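L-threonine-O-3-phosphate decarboxylase (Porphyromonas gingivalis, PDB 3FKD) probably binds pyridoxal 5'-phosphate and probably uses it to decarboxylate L-threonine O-3-phosphate. Local coordinates at residues R144-R148 against T149-R153. Sequence-based numbering, arbitrary orientation.
Sequences RLLQR and TEILR
L146 and I151 meet just where the loop turns into the helix, a compact example of how an incoming chain is fastened to a first helical turn. Their side chains cross at about a right angle, with CB of L146 4.0 Å from CG1 of I151. CD1 of L146 stays close to the same I151 CG1, at 4.2 Å, and at the same time lies over the centre of the R144 guanidinium, 4.2 Å above the plane. Q147 occupies the N-cap position and works here through its backbone: its carbonyl O receives I151 N at 3.1 Å and also a weak, bent bond from E150 N. One residue on, R148 O takes L152 N at 3.1 Å.

R148 and L152 form the second side-chain pair, one turn apart on the helix. The arginine runs extended from CG to NE, which carries it obliquely past the leucine; CD1 of L152 lies 4.0 Å from CG and 3.9 Å from NE of R148. Beyond this contact the guanidinium forms a salt bridge with D182 and a hydrogen bond to V177 O, while L152 touches I178. The junction lies near the surface, at the start of helix 148-157, the helix of a beta-alpha-beta crossover between the adjacent parallel strands 132-136 and 162-166 in the seven-stranded mixed sheet of this class I and II aminotransferase family member.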
ATOM      1  N   ARG A 144      -5.442 -24.317 -13.671  1.00 24.29           N
ATOM      2  CA  ARG A 144      -5.705 -25.586 -13.011  1.00 26.12           C
ATOM      3  C   ARG A 144      -6.796 -25.364 -11.991  1.00 26.89           C
ATOM      4  O   ARG A 144      -6.769 -24.399 -11.269  1.00 27.64           O
ATOM      5  CB  ARG A 144      -4.443 -26.131 -12.352  1.00 27.15           C
ATOM      6  CG  ARG A 144      -4.602 -27.509 -11.761  1.00 31.85           C
ATOM      7  CD  ARG A 144      -5.040 -27.508 -10.283  1.00 33.99           C
ATOM      8  NE  ARG A 144      -4.537 -26.366  -9.497  1.00 36.29           N
ATOM      9  CZ  ARG A 144      -3.439 -26.370  -8.738  1.00 36.21           C
ATOM     10  NH1 ARG A 144      -2.696 -27.474  -8.656  1.00 39.44           N
ATOM     11  NH2 ARG A 144      -3.083 -25.271  -8.055  1.00 31.41           N
ATOM     12  N   LEU A 145      -7.786 -26.236 -11.947  1.00 31.41           N
ATOM     13  CA  LEU A 145      -8.910 -26.031 -11.041  1.00 32.11           C
ATOM     14  C   LEU A 145      -9.158 -27.301 -10.259  1.00 34.10           C
ATOM     15  O   LEU A 145      -9.359 -28.368 -10.840  1.00 36.38           O
ATOM     16  CB  LEU A 145     -10.178 -25.610 -11.805  1.00 32.89           C
ATOM     17  CG  LEU A 145     -11.417 -25.165 -10.976  1.00 34.62           C
ATOM     18  CD1 LEU A 145     -11.313 -23.742 -10.535  1.00 30.73           C
ATOM     19  CD2 LEU A 145     -12.766 -25.340 -11.741  1.00 37.83           C
ATOM     20  N   LEU A 146      -9.124 -27.167  -8.940  1.00 35.62           N
ATOM     21  CA  LEU A 146      -9.458 -28.223  -8.003  1.00 37.47           C
ATOM     22  C   LEU A 146     -10.927 -28.073  -7.615  1.00 40.74           C
ATOM     23  O   LEU A 146     -11.456 -26.953  -7.550  1.00 39.62           O
ATOM     24  CB  LEU A 146      -8.598 -28.070  -6.753  1.00 36.59           C
ATOM     25  CG  LEU A 146      -7.119 -28.020  -7.068  1.00 35.75           C
ATOM     26  CD1 LEU A 146      -6.282 -27.705  -5.815  1.00 34.75           C
ATOM     27  CD2 LEU A 146      -6.749 -29.348  -7.686  1.00 34.75           C
ATOM     28  N   GLN A 147     -11.575 -29.201  -7.345  1.00 44.19           N
ATOM     29  CA  GLN A 147     -12.967 -29.214  -6.928  1.00 41.79           C
ATOM     30  C   GLN A 147     -13.040 -28.765  -5.492  1.00 40.12           C
ATOM     31  O   GLN A 147     -12.227 -29.177  -4.683  1.00 38.99           O
ATOM     32  CB  GLN A 147     -13.526 -30.634  -7.026  1.00 46.79           C
ATOM     33  CG  GLN A 147     -13.687 -31.151  -8.432  1.00 46.88           C
ATOM     34  CD  GLN A 147     -14.611 -30.275  -9.210  1.00 50.95           C
ATOM     35  OE1 GLN A 147     -15.760 -30.075  -8.814  1.00 56.11           O
ATOM     36  NE2 GLN A 147     -14.122 -29.725 -10.322  1.00 52.33           N
ATOM     37  N   ARG A 148     -14.032 -27.931  -5.184  1.00 43.24           N
ATOM     38  CA  ARG A 148     -14.290 -27.478  -3.817  1.00 40.34           C
ATOM     39  C   ARG A 148     -14.118 -28.652  -2.881  1.00 39.58           C
ATOM     40  O   ARG A 148     -13.675 -28.491  -1.751  1.00 40.19           O
ATOM     41  CB  ARG A 148     -15.707 -26.879  -3.707  1.00 39.77           C
ATOM     42  CG  ARG A 148     -16.413 -27.169  -2.395  1.00 39.26           C
ATOM     43  CD  ARG A 148     -17.767 -26.480  -2.225  1.00 37.01           C
ATOM     44  NE  ARG A 148     -18.127 -26.571  -0.811  1.00 40.63           N
ATOM     45  CZ  ARG A 148     -17.890 -25.622   0.099  1.00 38.99           C
ATOM     46  NH1 ARG A 148     -17.349 -24.472  -0.267  1.00 37.69           N
ATOM     47  NH2 ARG A 148     -18.218 -25.808   1.373  1.00 36.66           N
ATOM     48  N   THR A 149     -14.441 -29.837  -3.396  1.00 42.43           N
ATOM     49  CA  THR A 149     -14.365 -31.111  -2.673  1.00 42.91           C
ATOM     50  C   THR A 149     -12.951 -31.658  -2.498  1.00 41.44           C
ATOM     51  O   THR A 149     -12.623 -32.220  -1.460  1.00 42.83           O
ATOM     52  CB  THR A 149     -15.186 -32.183  -3.408  1.00 45.40           C
ATOM     53  OG1 THR A 149     -16.458 -31.635  -3.766  1.00 46.86           O
ATOM     54  CG2 THR A 149     -15.396 -33.400  -2.537  1.00 43.40           C
ATOM     55  N   GLU A 150     -12.118 -31.517  -3.518  1.00 43.59           N
ATOM     56  CA  GLU A 150     -10.743 -31.996  -3.425  1.00 45.03           C
ATOM     57  C   GLU A 150     -10.030 -31.167  -2.374  1.00 45.13           C
ATOM     58  O   GLU A 150      -9.243 -31.676  -1.572  1.00 48.23           O
ATOM     59  CB  GLU A 150     -10.040 -31.885  -4.777  1.00 44.85           C
ATOM     60  CG  GLU A 150      -8.537 -32.079  -4.704  1.00 48.66           C
ATOM     61  CD  GLU A 150      -8.116 -33.485  -4.281  1.00 51.68           C
ATOM     62  OE1 GLU A 150      -8.967 -34.411  -4.297  1.00 54.82           O
ATOM     63  OE2 GLU A 150      -6.921 -33.662  -3.942  1.00 49.07           O
ATOM     64  N   ILE A 151     -10.343 -29.882  -2.357  1.00 41.95           N
ATOM     65  CA  ILE A 151      -9.780 -28.988  -1.373  1.00 39.59           C
ATOM     66  C   ILE A 151     -10.219 -29.377   0.040  1.00 41.66           C
ATOM     67  O   ILE A 151      -9.364 -29.525   0.914  1.00 40.93           O
ATOM     68  CB  ILE A 151     -10.084 -27.518  -1.707  1.00 37.39           C
ATOM     69  CG1 ILE A 151      -9.278 -27.106  -2.939  1.00 36.13           C
ATOM     70  CG2 ILE A 151      -9.704 -26.631  -0.554  1.00 37.63           C
ATOM     71  CD1 ILE A 151      -9.379 -25.660  -3.323  1.00 33.71           C
ATOM     72  N   LEU A 152     -11.524 -29.572   0.265  1.00 40.13           N
ATOM     73  CA  LEU A 152     -12.010 -29.976   1.602  1.00 41.65           C
ATOM     74  C   LEU A 152     -11.322 -31.214   2.229  1.00 40.79           C
ATOM     75  O   LEU A 152     -11.152 -31.292   3.442  1.00 39.66           O
ATOM     76  CB  LEU A 152     -13.537 -30.147   1.625  1.00 38.21           C
ATOM     77  CG  LEU A 152     -14.262 -28.851   1.306  1.00 40.18           C
ATOM     78  CD1 LEU A 152     -15.749 -29.035   1.073  1.00 35.72           C
ATOM     79  CD2 LEU A 152     -13.987 -27.854   2.449  1.00 40.95           C
ATOM     80  N   ARG A 153     -10.927 -32.189   1.426  1.00 42.30           N
ATOM     81  CA  ARG A 153     -10.296 -33.344   2.037  1.00 42.91           C
ATOM     82  C   ARG A 153      -8.857 -33.032   2.391  1.00 43.85           C
ATOM     83  O   ARG A 153      -8.338 -33.576   3.357  1.00 44.09           O
ATOM     84  CB  ARG A 153     -10.456 -34.631   1.218  1.00 47.94           C
ATOM     85  CG  ARG A 153      -9.554 -34.817  -0.014  1.00 50.89           C
ATOM     86  CD  ARG A 153     -10.342 -35.630  -1.046  1.00 53.56           C
ATOM     87  NE  ARG A 153     -11.771 -35.469  -0.751  1.00 55.15           N
ATOM     88  CZ  ARG A 153     -12.639 -36.469  -0.604  1.00 57.54           C
ATOM     89  NH1 ARG A 153     -12.244 -37.729  -0.782  1.00 60.03           N
ATOM     90  NH2 ARG A 153     -13.905 -36.207  -0.301  1.00 52.47           N
TER